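Local atomic coordinates of LbaCas13a H328A (C2c2) (Lachnospiraceae bacterium NK4A179, PDB entry 5WLH), a protein that binds a CRISPR guide RNA in its precursor form and, as a Cas13a effector nuclease, probably uses that guide to find and cut RNA. Residues 642-646 with 647-651; 714-717 with 718-722; 1174-1177 with 1178-1181; 1205-1208 with 1209-1213. All blocks are in the same frame, centred on the assembly; numbering follows the deposited sequence.

The four contacts form two pairs at distant places in the chain. Contacts 1 and 2 have centres 9 Å apart and hold successive nucleotides of the RNA, chain B: A36 and U37 at contact 1, A38 at contact 2. They pack directly, Asn646 O lying 3.1 Å from Ala719 CB. Contacts 3 and 4, centres 10 Å apart, join helices 1171-1180 and 1205-1216, with Lys1208 NZ reaching Ala1178 O at 2.8 Å in a probable hydrogen bond. The centres of contacts 1 and 2 lie about 54 to 57 Å from those of contacts 3 and 4. The nearest atoms of contacts 3 and 4 are about 15 and 13 Å from the RNA, so neither touches it.

Contact 1 (642-646 with 647-651); sequences KFYSN and NLPMF. With nucleotides of chain B.
A Schellman motif ends helix 635-645 where Phe643 and Tyr644 are met by the backbone of Asn647 and Leu648, and the same turn binds a base of the RNA. Leu648 N donates to Phe643 O at 3.1 Å, while Asn647, at positive phi (73°), donates from N to Tyr644 O at 2.9 Å, approaching from well above the carbonyl plane. Water 1 joins this carbonyl to Asn647 OD1, to both of which it donates. Pro649 then folds back, its CG 3.8 Å from Tyr644 CD1, the two side chains crossing at about a right angle.

The Asn646 side chain lies beside its own backbone N (chi1 -85°), which turns the amide back along the helix: ND2 donates to Lys642 O at 2.8 Å, on the opposite face of that carbonyl from a second donor, Asn646 N. That one bond, lying in the plane of the amide, holds it against U37 of chain B, with OD1 3.7 Å from its C5. The turn leaves Ser645 O to accept from N3 of U37 of chain B at 2.6 Å, and Lys642 NZ donates to OP1 of A36 of chain B at 2.6 Å.

Phe643 packs on Leu660, Leu661 and Tyr665 of helix 654-665, and Tyr644 OH bonds to Cys874 O. Tyr722 and Met723 bring helix 709-732 against Lys642, Asn646 and Leu648.

Contact 2 (714-717 with 718-722); sequences LKFY and NALYY. With nucleotides of chain B.
Leu720 CB sits over one face of the Phe716 ring, and beyond it the two side chains run side by side in the same direction, Phe716 CZ ending 4.0 Å from Leu720 CD2. Phe716 CD2 in turn lies 3.8 Å above one face of the Tyr717 ring, offset toward its rim. Further out, Phe716 and Phe651 meet edge to face, as do Tyr721 and Phe687. The tyrosine hydroxyls are bonded outside the segments, Tyr717 OH to Arg692 and Tyr721 OH to the carbonyl of Phe682.

These groups project from two turns in the interior of helix 709-732, an alpha helix whose i to i+4 ladder is regular here: Asn718 N donates to Leu714 O at 3.0 Å and Leu720 N to Phe716 O at 2.8 Å. Leu714 and Asn718 meet A38 of chain B, and Tyr722, one turn on from Asn718, packs on a phosphate of the RNA. Leu714 CG is anti to the backbone N (chi1 179°), and from there CD2 reaches 3.3 Å from N7 of A38 of chain B, while CG lies 3.6 Å from Asn718 ND2. That amide nitrogen donates to OP2 of A38 of chain B at 3.2 Å along a bent path (137°), and Asn718 OD1 bonds to Arg684, so both ends of the amide are used. With an alanine here the amide is gone, which would probably leave OP2 of A38 of chain B more weakly held and Arg684 without one of its partners. Lys715 forms a salt bridge with Glu711.

Contact 3 (1174-1177 with 1178-1181); sequences YQIC and AMYI
The last turns of helix 1171-1180 change their hydrogen bonding where Tyr1174 to Cys1177 meet Ala1178 to Ile1181. Ala1178 N still donates to Tyr1174 O, four residues back, at 2.9 Å. Met1179 N divides itself between two weak bonds, to Gln1175 O and to Ile1176 O, and Tyr1180 N donates three residues back to Cys1177 O at 2.9 Å, from 56° above the carbonyl plane.

Side chains close over these carbonyls. Met1179 CB and CG rest on Ile1176 O and Gln1175 O, the latter 3.5 Å from CG, and a bend at chi3 (-82°) folds the methyl CE back to 3.8 Å from Ile1176 CA. A serine in its place would probably open a gap between Ile1176 and helix 1205-1216, which the thioether now bridges. Tyr1180 brings CD2 to 3.1 Å from Ile1176 O, approaching obliquely, and its ring runs alongside Ile1176, whose CG2 is 4.2 Å from CE2 of the tyrosine. Beyond the turn, Ile1181 CD1 comes to 4.1 Å from Cys1177 CB.

Helix 1106-1145 backs Ile1176, Cys1177 and Tyr1180, with Gln1137 bonded to the tyrosine hydroxyl. Tyr1180 O accepts from Asn604, which lies within an R-X4-H sequence of the kind that marks HEPN nucleases. Helix 429-458 offers Tyr456 to Cys1177 and Ile1181, and helix 1205-1216 presents Ile1209 and Phe1212 to Met1179.

Contact 4 (1205-1208 with 1209-1213); sequences TGAK and IGEFY
Lys1208 and Glu1211 make the close-packed flank of this contact, while Gly1206 and Gly1210 leave a thin strip of backbone on a more open one. On the close side Glu1211 CG, beside the backbone N (chi1 -65°), lies 3.2 Å from Ala1207 O, and the extended chain runs back along the helix so that OE1 comes 3.6 Å from Lys1208 CA. The two charges do not pair: Lys1208 NZ is 6.5 Å from Glu1211 OE1, because the lysine runs out straight to donate to the carbonyls of Ala1178, Gly1201 and Leu1184. Glu1203 brings a second carboxylate near Glu1211, which may make a proton on one of them easier to hold.

These residues form the first turns of helix 1205-1216, where Ser1204 OG is hydrogen-bonded to Ala1207 N. Ile1209 N donates to Thr1205 O at 2.8 Å, and Ile1209 CG1 passes 3.3 Å from the same oxygen. Thr1205 CG2 and Ile1209 CD1 are 4.2 Å apart.

The glycines are linked by Gly1210 N to Gly1206 O at 3.2 Å, a nearly straight bond (172°), and Gly1206 is exposed. Phe1212 N donates to Lys1208 O, while its ring leads away to Ile1172, Gln1175 and Met1179 of helix 1171-1180.

Contact 1 (642-646 with 647-651)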
loop_
_atom_site.group_PDB
_atom_site.type_symbol
_atom_site.label_atom_id
_atom_site.label_comp_id
_atom_site.label_asym_id
_atom_site.label_seq_id
_atom_site.Cartn_x
_atom_site.Cartn_y
_atom_site.Cartn_z
ATOM N N LYS A 642 -15.553 -23.860 -19.779
ATOM C CA LYS A 642 -14.120 -23.563 -19.676
ATOM C C LYS A 642 -13.273 -24.821 -19.803
ATOM O O LYS A 642 -12.150 -24.758 -20.320
ATOM C CB LYS A 642 -13.808 -22.860 -18.355
ATOM C CG LYS A 642 -14.535 -21.545 -18.198
ATOM C CD LYS A 642 -14.112 -20.828 -16.930
ATOM C CE LYS A 642 -12.777 -20.141 -17.150
ATOM N NZ LYS A 642 -12.438 -19.242 -15.998
ATOM N N PHE A 643 -13.769 -25.963 -19.316
ATOM C CA PHE A 643 -13.104 -27.228 -19.619
ATOM C C PHE A 643 -13.039 -27.442 -21.128
ATOM O O PHE A 643 -11.979 -27.744 -21.689
ATOM C CB PHE A 643 -13.837 -28.391 -18.947
ATOM C CG PHE A 643 -13.305 -28.752 -17.584
ATOM C CD1 PHE A 643 -12.861 -27.772 -16.706
ATOM C CD2 PHE A 643 -13.277 -30.080 -17.167
ATOM C CE1 PHE A 643 -12.387 -28.102 -15.446
ATOM C CE2 PHE A 643 -12.797 -30.421 -15.912
ATOM C CZ PHE A 643 -12.357 -29.422 -15.040
ATOM N N TYR A 644 -14.171 -27.255 -21.803
ATOM C CA TYR A 644 -14.231 -27.463 -23.245
ATOM C C TYR A 644 -13.328 -26.484 -23.981
ATOM O O TYR A 644 -12.517 -26.879 -24.826
ATOM C CB TYR A 644 -15.672 -27.316 -23.728
ATOM C CG TYR A 644 -15.827 -27.540 -25.215
ATOM C CD1 TYR A 644 -16.058 -28.816 -25.723
ATOM C CD2 TYR A 644 -15.739 -26.483 -26.108
ATOM C CE1 TYR A 644 -16.195 -29.031 -27.080
ATOM C CE2 TYR A 644 -15.871 -26.688 -27.473
ATOM C CZ TYR A 644 -16.101 -27.969 -27.950
ATOM O OH TYR A 644 -16.236 -28.187 -29.301
ATOM N N SER A 645 -13.459 -25.193 -23.675
ATOM C CA SER A 645 -12.686 -24.186 -24.388
ATOM C C SER A 645 -11.195 -24.303 -24.114
ATOM O O SER A 645 -10.394 -23.834 -24.931
ATOM C CB SER A 645 -13.175 -22.784 -24.017
ATOM O OG SER A 645 -14.501 -22.562 -24.475
ATOM N N ASN A 646 -10.804 -24.886 -22.982
ATOM C CA ASN A 646 -9.402 -25.129 -22.687
ATOM C C ASN A 646 -8.916 -26.451 -23.273
ATOM O O ASN A 646 -7.776 -26.848 -23.008
ATOM C CB ASN A 646 -9.149 -25.102 -21.170
ATOM C CG ASN A 646 -8.916 -23.689 -20.640
ATOM O OD1 ASN A 646 -7.822 -23.135 -20.768
ATOM N ND2 ASN A 646 -9.956 -23.096 -20.074
ATOM N N ASN A 647 -9.771 -27.134 -24.043
ATOM C CA ASN A 647 -9.445 -28.327 -24.822
ATOM C C ASN A 647 -9.261 -29.575 -23.974
ATOM O O ASN A 647 -8.641 -30.544 -24.430
ATOM C CB ASN A 647 -8.201 -28.098 -25.690
ATOM C CG ASN A 647 -8.406 -26.997 -26.686
ATOM O OD1 ASN A 647 -9.369 -27.014 -27.443
ATOM N ND2 ASN A 647 -7.521 -26.004 -26.671
ATOM N N LEU A 648 -9.792 -29.598 -22.755
ATOM C CA LEU A 648 -9.669 -30.804 -21.943
ATOM C C LEU A 648 -10.350 -32.012 -22.580
ATOM O O LEU A 648 -9.796 -33.119 -22.473
ATOM C CB LEU A 648 -10.219 -30.555 -20.531
ATOM C CG LEU A 648 -9.246 -29.964 -19.505
ATOM C CD1 LEU A 648 -7.979 -30.800 -19.399
ATOM C CD2 LEU A 648 -8.924 -28.508 -19.810
ATOM N N PRO A 649 -11.516 -31.896 -23.224
ATOM C CA PRO A 649 -12.090 -33.078 -23.886
ATOM C C PRO A 649 -11.361 -33.483 -25.152
ATOM O O PRO A 649 -11.762 -34.468 -25.786
ATOM C CB PRO A 649 -13.532 -32.654 -24.189
ATOM C CG PRO A 649 -13.544 -31.191 -24.115
ATOM C CD PRO A 649 -12.481 -30.783 -23.167
ATOM N N MET A 650 -10.316 -32.756 -25.546
ATOM C CA MET A 650 -9.441 -33.211 -26.616
ATOM C C MET A 650 -8.471 -34.280 -26.137
ATOM O O MET A 650 -7.904 -35.006 -26.964
ATOM C CB MET A 650 -8.667 -32.022 -27.189
ATOM C CG MET A 650 -7.773 -32.319 -28.378
ATOM S SD MET A 650 -7.101 -30.794 -29.075
ATOM C CE MET A 650 -8.617 -29.906 -29.412
ATOM N N PHE A 651 -8.280 -34.402 -24.821
ATOM C CA PHE A 651 -7.263 -35.295 -24.281
ATOM C C PHE A 651 -7.773 -36.252 -23.217
ATOM O O PHE A 651 -7.046 -37.185 -22.861
ATOM C CB PHE A 651 -6.090 -34.474 -23.720
ATOM C CG PHE A 651 -5.473 -33.556 -24.741
ATOM C CD1 PHE A 651 -4.529 -34.037 -25.635
ATOM C CD2 PHE A 651 -5.868 -32.233 -24.843
ATOM C CE1 PHE A 651 -3.970 -33.207 -26.600
ATOM C CE2 PHE A 651 -5.311 -31.396 -25.801
ATOM C CZ PHE A 651 -4.358 -31.888 -26.681
ATOM P P U B 37 -4.297 -16.851 -20.716
ATOM O OP1 U B 37 -3.578 -16.219 -19.569
ATOM O OP2 U B 37 -4.018 -16.466 -22.130
ATOM O "O5'" U B 37 -4.004 -18.408 -20.574
ATOM C "C5'" U B 37 -4.740 -19.364 -21.305
ATOM C "C4'" U B 37 -3.946 -20.130 -22.344
ATOM O "O4'" U B 37 -4.854 -21.157 -22.790
ATOM C "C3'" U B 37 -3.614 -19.347 -23.607
ATOM O "O3'" U B 37 -2.706 -20.123 -24.416
ATOM C "C2'" U B 37 -4.977 -19.325 -24.280
ATOM O "O2'" U B 37 -4.974 -18.995 -25.653
ATOM C "C1'" U B 37 -5.462 -20.757 -24.010
ATOM N N1 U B 37 -6.910 -20.844 -23.796
ATOM C C2 U B 37 -7.626 -21.743 -24.558
ATOM O O2 U B 37 -7.095 -22.455 -25.396
ATOM N N3 U B 37 -8.973 -21.767 -24.283
ATOM C C4 U B 37 -9.643 -20.993 -23.351
ATOM O O4 U B 37 -10.859 -21.112 -23.212
ATOM C C5 U B 37 -8.828 -20.099 -22.597
ATOM C C6 U B 37 -7.522 -20.060 -22.844
ATOM P P A B 36 -8.983 -18.143 -15.850
ATOM O OP1 A B 36 -9.927 -19.005 -16.597
ATOM O OP2 A B 36 -8.227 -18.674 -14.697
ATOM O "O5'" A B 36 -7.914 -17.533 -16.842
ATOM C "C5'" A B 36 -7.001 -18.378 -17.519
ATOM C "C4'" A B 36 -6.910 -18.010 -18.975
ATOM O "O4'" A B 36 -8.204 -18.174 -19.613
ATOM C "C3'" A B 36 -6.493 -16.583 -19.261
ATOM O "O3'" A B 36 -5.886 -16.619 -20.552
ATOM C "C2'" A B 36 -7.846 -15.871 -19.347
ATOM O "O2'" A B 36 -7.823 -14.627 -20.005
ATOM C "C1'" A B 36 -8.660 -16.917 -20.104
ATOM N N9 A B 36 -10.104 -16.906 -19.897
ATOM C C8 A B 36 -10.829 -16.713 -18.745
ATOM N N7 A B 36 -12.121 -16.863 -18.921
ATOM C C5 A B 36 -12.246 -17.207 -20.265
ATOM C C6 A B 36 -13.357 -17.506 -21.079
ATOM N N6 A B 36 -14.619 -17.500 -20.634
ATOM N N1 A B 36 -13.125 -17.808 -22.379
ATOM C C2 A B 36 -11.866 -17.816 -22.827
ATOM N N3 A B 36 -10.745 -17.558 -22.155
ATOM C C4 A B 36 -11.011 -17.255 -20.868
HETATM O O HOH W 1 -11.778 -25.967 -27.267
HETATM O O HOH W 2 -5.603 -25.813 -24.518
#

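Contact 2 (714-717 with 718-722)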
loop_
_atom_site.group_PDB
_atom_site.type_symbol
_atom_site.label_atom_id
_atom_site.label_comp_id
_atom_site.label_asym_id
_atom_site.label_seq_id
_atom_site.Cartn_x
_atom_site.Cartn_y
_atom_site.Cartn_z
ATOM N N LEU A 714 0.964 -28.158 -27.539
ATOM C CA LEU A 714 0.722 -26.908 -26.831
ATOM C C LEU A 714 -0.691 -26.860 -26.266
ATOM O O LEU A 714 -0.893 -26.434 -25.123
ATOM C CB LEU A 714 0.969 -25.731 -27.766
ATOM C CG LEU A 714 0.735 -24.363 -27.145
ATOM C CD1 LEU A 714 1.621 -24.186 -25.910
ATOM C CD2 LEU A 714 1.015 -23.294 -28.182
ATOM N N LYS A 715 -1.683 -27.289 -27.050
ATOM C CA LYS A 715 -3.039 -27.412 -26.521
ATOM C C LYS A 715 -3.070 -28.296 -25.280
ATOM O O LYS A 715 -3.749 -27.973 -24.301
ATOM C CB LYS A 715 -3.986 -27.967 -27.586
ATOM C CG LYS A 715 -4.479 -26.947 -28.605
ATOM C CD LYS A 715 -5.726 -27.461 -29.314
ATOM C CE LYS A 715 -5.782 -26.999 -30.760
ATOM N NZ LYS A 715 -5.377 -25.575 -30.914
ATOM N N PHE A 716 -2.343 -29.419 -25.298
ATOM C CA PHE A 716 -2.378 -30.325 -24.152
ATOM C C PHE A 716 -1.800 -29.676 -22.902
ATOM O O PHE A 716 -2.406 -29.737 -21.825
ATOM C CB PHE A 716 -1.626 -31.624 -24.440
ATOM C CG PHE A 716 -1.431 -32.460 -23.212
ATOM C CD1 PHE A 716 -2.525 -33.035 -22.580
ATOM C CD2 PHE A 716 -0.174 -32.618 -22.651
ATOM C CE1 PHE A 716 -2.364 -33.785 -21.427
ATOM C CE2 PHE A 716 0.002 -33.360 -21.494
ATOM C CZ PHE A 716 -1.093 -33.952 -20.883
ATOM N N TYR A 717 -0.608 -29.085 -23.009
ATOM C CA TYR A 717 0.004 -28.504 -21.816
ATOM C C TYR A 717 -0.810 -27.323 -21.294
ATOM O O TYR A 717 -0.900 -27.122 -20.078
ATOM C CB TYR A 717 1.443 -28.094 -22.103
ATOM C CG TYR A 717 2.337 -29.300 -22.235
ATOM C CD1 TYR A 717 2.450 -30.213 -21.199
ATOM C CD2 TYR A 717 3.032 -29.547 -23.405
ATOM C CE1 TYR A 717 3.253 -31.331 -21.315
ATOM C CE2 TYR A 717 3.846 -30.661 -23.525
ATOM C CZ TYR A 717 3.946 -31.547 -22.484
ATOM O OH TYR A 717 4.752 -32.661 -22.605
ATOM N N ASN A 718 -1.415 -26.550 -22.197
ATOM C CA ASN A 718 -2.313 -25.476 -21.789
ATOM C C ASN A 718 -3.557 -26.034 -21.112
ATOM O O ASN A 718 -4.035 -25.477 -20.119
ATOM C CB ASN A 718 -2.703 -24.641 -23.002
ATOM C CG ASN A 718 -1.594 -23.697 -23.443
ATOM O OD1 ASN A 718 -0.708 -23.368 -22.660
ATOM N ND2 ASN A 718 -1.642 -23.264 -24.698
ATOM N N ALA A 719 -4.091 -27.138 -21.637
ATOM C CA ALA A 719 -5.253 -27.769 -21.020
ATOM C C ALA A 719 -4.910 -28.306 -19.640
ATOM O O ALA A 719 -5.658 -28.103 -18.674
ATOM C CB ALA A 719 -5.776 -28.893 -21.921
ATOM N N LEU A 720 -3.785 -29.008 -19.531
ATOM C CA LEU A 720 -3.380 -29.563 -18.246
ATOM C C LEU A 720 -3.131 -28.455 -17.233
ATOM O O LEU A 720 -3.484 -28.588 -16.055
ATOM C CB LEU A 720 -2.125 -30.412 -18.426
ATOM C CG LEU A 720 -1.787 -31.384 -17.298
ATOM C CD1 LEU A 720 -2.829 -32.478 -17.203
ATOM C CD2 LEU A 720 -0.403 -31.974 -17.510
ATOM N N TYR A 721 -2.529 -27.353 -17.681
ATOM C CA TYR A 721 -2.265 -26.226 -16.789
ATOM C C TYR A 721 -3.557 -25.672 -16.202
ATOM O O TYR A 721 -3.634 -25.385 -14.998
ATOM C CB TYR A 721 -1.528 -25.128 -17.554
ATOM C CG TYR A 721 -0.783 -24.185 -16.641
ATOM C CD1 TYR A 721 0.277 -24.631 -15.884
ATOM C CD2 TYR A 721 -1.166 -22.847 -16.521
ATOM C CE1 TYR A 721 0.977 -23.774 -15.058
ATOM C CE2 TYR A 721 -0.476 -21.988 -15.700
ATOM C CZ TYR A 721 0.588 -22.452 -14.964
ATOM O OH TYR A 721 1.284 -21.607 -14.133
ATOM N N TYR A 722 -4.567 -25.488 -17.048
ATOM C CA TYR A 722 -5.852 -24.984 -16.572
ATOM C C TYR A 722 -6.513 -25.991 -15.646
ATOM O O TYR A 722 -6.984 -25.634 -14.563
ATOM C CB TYR A 722 -6.784 -24.652 -17.742
ATOM C CG TYR A 722 -8.133 -24.189 -17.230
ATOM C CD1 TYR A 722 -8.287 -22.917 -16.689
ATOM C CD2 TYR A 722 -9.231 -25.038 -17.222
ATOM C CE1 TYR A 722 -9.505 -22.491 -16.190
ATOM C CE2 TYR A 722 -10.456 -24.626 -16.719
ATOM C CZ TYR A 722 -10.585 -23.345 -16.204
ATOM O OH TYR A 722 -11.795 -22.928 -15.703
ATOM P P A B 38 -1.508 -19.454 -25.279
ATOM O OP1 A B 38 -2.015 -18.262 -26.011
ATOM O OP2 A B 38 -0.849 -20.531 -26.077
ATOM O "O5'" A B 38 -0.436 -19.049 -24.181
ATOM C "C5'" A B 38 0.040 -20.011 -23.246
ATOM C "C4'" A B 38 1.528 -19.889 -23.033
ATOM O "O4'" A B 38 2.232 -20.613 -24.077
ATOM C "C3'" A B 38 2.078 -18.463 -23.062
ATOM O "O3'" A B 38 3.172 -18.373 -22.162
ATOM C "C2'" A B 38 2.621 -18.337 -24.476
ATOM O "O2'" A B 38 3.640 -17.371 -24.617
ATOM C "C1'" A B 38 3.152 -19.746 -24.710
ATOM N N9 A B 38 3.273 -20.121 -26.118
ATOM C C8 A B 38 2.308 -20.153 -27.091
ATOM N N7 A B 38 2.761 -20.536 -28.261
ATOM C C5 A B 38 4.110 -20.776 -28.034
ATOM C C6 A B 38 5.153 -21.208 -28.871
ATOM N N6 A B 38 4.983 -21.487 -30.162
ATOM N N1 A B 38 6.384 -21.337 -28.334
ATOM C C2 A B 38 6.553 -21.054 -27.036
ATOM N N3 A B 38 5.652 -20.637 -26.150
ATOM C C4 A B 38 4.441 -20.522 -26.720
#

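Contact 3 (1174-1177 with 1178-1181)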
loop_
_atom_site.group_PDB
_atom_site.type_symbol
_atom_site.label_atom_id
_atom_site.label_comp_id
_atom_site.label_asym_id
_atom_site.label_seq_id
_atom_site.Cartn_x
_atom_site.Cartn_y
_atom_site.Cartn_z
ATOM N N TYR A 1174 -21.654 14.856 15.023
ATOM C CA TYR A 1174 -22.632 14.192 14.174
ATOM C C TYR A 1174 -22.593 14.772 12.766
ATOM O O TYR A 1174 -22.537 14.038 11.774
ATOM C CB TYR A 1174 -24.042 14.349 14.785
ATOM C CG TYR A 1174 -25.108 13.800 13.866
ATOM C CD1 TYR A 1174 -25.643 14.574 12.838
ATOM C CD2 TYR A 1174 -25.544 12.490 13.998
ATOM C CE1 TYR A 1174 -26.580 14.051 11.968
ATOM C CE2 TYR A 1174 -26.502 11.952 13.133
ATOM C CZ TYR A 1174 -27.019 12.742 12.132
ATOM O OH TYR A 1174 -27.934 12.207 11.259
ATOM N N GLN A 1175 -22.621 16.105 12.666
ATOM C CA GLN A 1175 -22.747 16.745 11.366
ATOM C C GLN A 1175 -21.492 16.556 10.532
ATOM O O GLN A 1175 -21.580 16.455 9.302
ATOM C CB GLN A 1175 -23.077 18.229 11.555
ATOM C CG GLN A 1175 -24.463 18.409 12.237
ATOM C CD GLN A 1175 -25.573 18.473 11.213
ATOM O OE1 GLN A 1175 -26.178 17.463 10.869
ATOM N NE2 GLN A 1175 -25.800 19.653 10.673
ATOM N N ILE A 1176 -20.327 16.494 11.176
ATOM C CA ILE A 1176 -19.106 16.194 10.435
ATOM C C ILE A 1176 -19.203 14.811 9.807
ATOM O O ILE A 1176 -18.942 14.630 8.613
ATOM C CB ILE A 1176 -17.868 16.309 11.341
ATOM C CG1 ILE A 1176 -17.589 17.786 11.661
ATOM C CG2 ILE A 1176 -16.642 15.690 10.614
ATOM C CD1 ILE A 1176 -16.570 18.005 12.766
ATOM N N CYS A 1177 -19.583 13.816 10.605
ATOM C CA CYS A 1177 -19.625 12.458 10.075
ATOM C C CYS A 1177 -20.713 12.309 9.032
ATOM O O CYS A 1177 -20.547 11.546 8.070
ATOM C CB CYS A 1177 -19.824 11.444 11.199
ATOM S SG CYS A 1177 -18.403 11.303 12.277
ATOM N N ALA A 1178 -21.816 13.048 9.178
ATOM C CA ALA A 1178 -22.862 12.942 8.177
ATOM C C ALA A 1178 -22.365 13.384 6.811
ATOM O O ALA A 1178 -22.882 12.927 5.794
ATOM C CB ALA A 1178 -24.093 13.749 8.592
ATOM N N MET A 1179 -21.385 14.294 6.755
ATOM C CA MET A 1179 -20.888 14.700 5.447
ATOM C C MET A 1179 -20.273 13.537 4.690
ATOM O O MET A 1179 -20.218 13.566 3.461
ATOM C CB MET A 1179 -19.845 15.808 5.585
ATOM C CG MET A 1179 -20.409 17.118 6.053
ATOM S SD MET A 1179 -19.160 18.426 5.859
ATOM C CE MET A 1179 -18.184 18.174 7.326
ATOM N N TYR A 1180 -19.773 12.530 5.400
ATOM C CA TYR A 1180 -18.970 11.490 4.781
ATOM C C TYR A 1180 -19.639 10.129 4.732
ATOM O O TYR A 1180 -19.034 9.180 4.212
ATOM C CB TYR A 1180 -17.643 11.359 5.533
ATOM C CG TYR A 1180 -16.870 12.655 5.521
ATOM C CD1 TYR A 1180 -16.144 13.029 4.403
ATOM C CD2 TYR A 1180 -16.877 13.500 6.617
ATOM C CE1 TYR A 1180 -15.428 14.220 4.379
ATOM C CE2 TYR A 1180 -16.169 14.705 6.606
ATOM C CZ TYR A 1180 -15.446 15.051 5.481
ATOM O OH TYR A 1180 -14.754 16.241 5.455
ATOM N N ILE A 1181 -20.835 9.982 5.284
ATOM C CA ILE A 1181 -21.485 8.676 5.386
ATOM C C ILE A 1181 -22.769 8.708 4.573
ATOM O O ILE A 1181 -23.697 9.469 4.886
ATOM C CB ILE A 1181 -21.758 8.279 6.838
ATOM C CG1 ILE A 1181 -20.444 8.079 7.585
ATOM C CG2 ILE A 1181 -22.581 6.980 6.901
ATOM C CD1 ILE A 1181 -20.631 8.052 9.102
#

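Contact 4 (1205-1208 with 1209-1213)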
loop_
_atom_site.group_PDB
_atom_site.type_symbol
_atom_site.label_atom_id
_atom_site.label_comp_id
_atom_site.label_asym_id
_atom_site.label_seq_id
_atom_site.Cartn_x
_atom_site.Cartn_y
_atom_site.Cartn_z
ATOM N N THR A 1205 -21.641 13.855 -1.377
ATOM C CA THR A 1205 -20.719 14.547 -0.481
ATOM C C THR A 1205 -20.745 16.050 -0.738
ATOM O O THR A 1205 -20.823 16.846 0.206
ATOM C CB THR A 1205 -19.306 13.981 -0.640
ATOM O OG1 THR A 1205 -19.347 12.567 -0.410
ATOM C CG2 THR A 1205 -18.369 14.605 0.365
ATOM N N GLY A 1206 -20.740 16.455 -2.010
ATOM C CA GLY A 1206 -20.779 17.876 -2.321
ATOM C C GLY A 1206 -22.025 18.558 -1.784
ATOM O O GLY A 1206 -21.960 19.677 -1.266
ATOM N N ALA A 1207 -23.179 17.896 -1.904
ATOM C CA ALA A 1207 -24.401 18.465 -1.357
ATOM C C ALA A 1207 -24.307 18.558 0.150
ATOM O O ALA A 1207 -24.733 19.553 0.751
ATOM C CB ALA A 1207 -25.614 17.624 -1.757
ATOM N N LYS A 1208 -23.747 17.525 0.777
ATOM C CA LYS A 1208 -23.649 17.514 2.226
ATOM C C LYS A 1208 -22.743 18.622 2.724
ATOM O O LYS A 1208 -23.003 19.212 3.772
ATOM C CB LYS A 1208 -23.150 16.159 2.701
ATOM C CG LYS A 1208 -24.287 15.159 2.637
ATOM C CD LYS A 1208 -23.908 13.849 3.126
ATOM C CE LYS A 1208 -25.151 13.060 3.452
ATOM N NZ LYS A 1208 -24.697 11.779 4.021
ATOM N N ILE A 1209 -21.644 18.886 2.018
ATOM C CA ILE A 1209 -20.789 19.985 2.438
ATOM C C ILE A 1209 -21.554 21.298 2.373
ATOM O O ILE A 1209 -21.479 22.118 3.294
ATOM C CB ILE A 1209 -19.523 20.026 1.579
ATOM C CG1 ILE A 1209 -18.691 18.786 1.908
ATOM C CG2 ILE A 1209 -18.759 21.335 1.829
ATOM C CD1 ILE A 1209 -17.419 18.675 1.079
ATOM N N GLY A 1210 -22.294 21.517 1.285
ATOM C CA GLY A 1210 -23.155 22.692 1.215
ATOM C C GLY A 1210 -24.130 22.762 2.373
ATOM O O GLY A 1210 -24.303 23.812 2.998
ATOM N N GLU A 1211 -24.761 21.638 2.695
ATOM C CA GLU A 1211 -25.705 21.630 3.802
ATOM C C GLU A 1211 -25.009 21.912 5.123
ATOM O O GLU A 1211 -25.550 22.620 5.983
ATOM C CB GLU A 1211 -26.430 20.289 3.841
ATOM C CG GLU A 1211 -27.284 20.073 2.629
ATOM C CD GLU A 1211 -27.644 18.622 2.428
ATOM O OE1 GLU A 1211 -27.119 17.765 3.178
ATOM O OE2 GLU A 1211 -28.446 18.342 1.515
ATOM N N PHE A 1212 -23.804 21.367 5.310
ATOM C CA PHE A 1212 -23.053 21.647 6.526
ATOM C C PHE A 1212 -22.803 23.135 6.680
ATOM O O PHE A 1212 -22.946 23.687 7.779
ATOM C CB PHE A 1212 -21.720 20.909 6.503
ATOM C CG PHE A 1212 -20.938 21.065 7.751
ATOM C CD1 PHE A 1212 -20.093 22.172 7.932
ATOM C CD2 PHE A 1212 -21.035 20.128 8.753
ATOM C CE1 PHE A 1212 -19.369 22.312 9.089
ATOM C CE2 PHE A 1212 -20.310 20.269 9.922
ATOM C CZ PHE A 1212 -19.465 21.362 10.086
ATOM N N TYR A 1213 -22.403 23.788 5.590
ATOM C CA TYR A 1213 -22.231 25.235 5.601
ATOM C C TYR A 1213 -23.500 25.939 6.068
ATOM O O TYR A 1213 -23.433 26.891 6.846
ATOM C CB TYR A 1213 -21.822 25.715 4.213
ATOM C CG TYR A 1213 -20.319 25.726 3.986
ATOM C CD1 TYR A 1213 -19.623 24.549 3.696
ATOM C CD2 TYR A 1213 -19.590 26.916 4.065
ATOM C CE1 TYR A 1213 -18.245 24.558 3.480
ATOM C CE2 TYR A 1213 -18.212 26.929 3.860
ATOM C CZ TYR A 1213 -17.547 25.750 3.565
ATOM O OH TYR A 1213 -16.180 25.760 3.368
#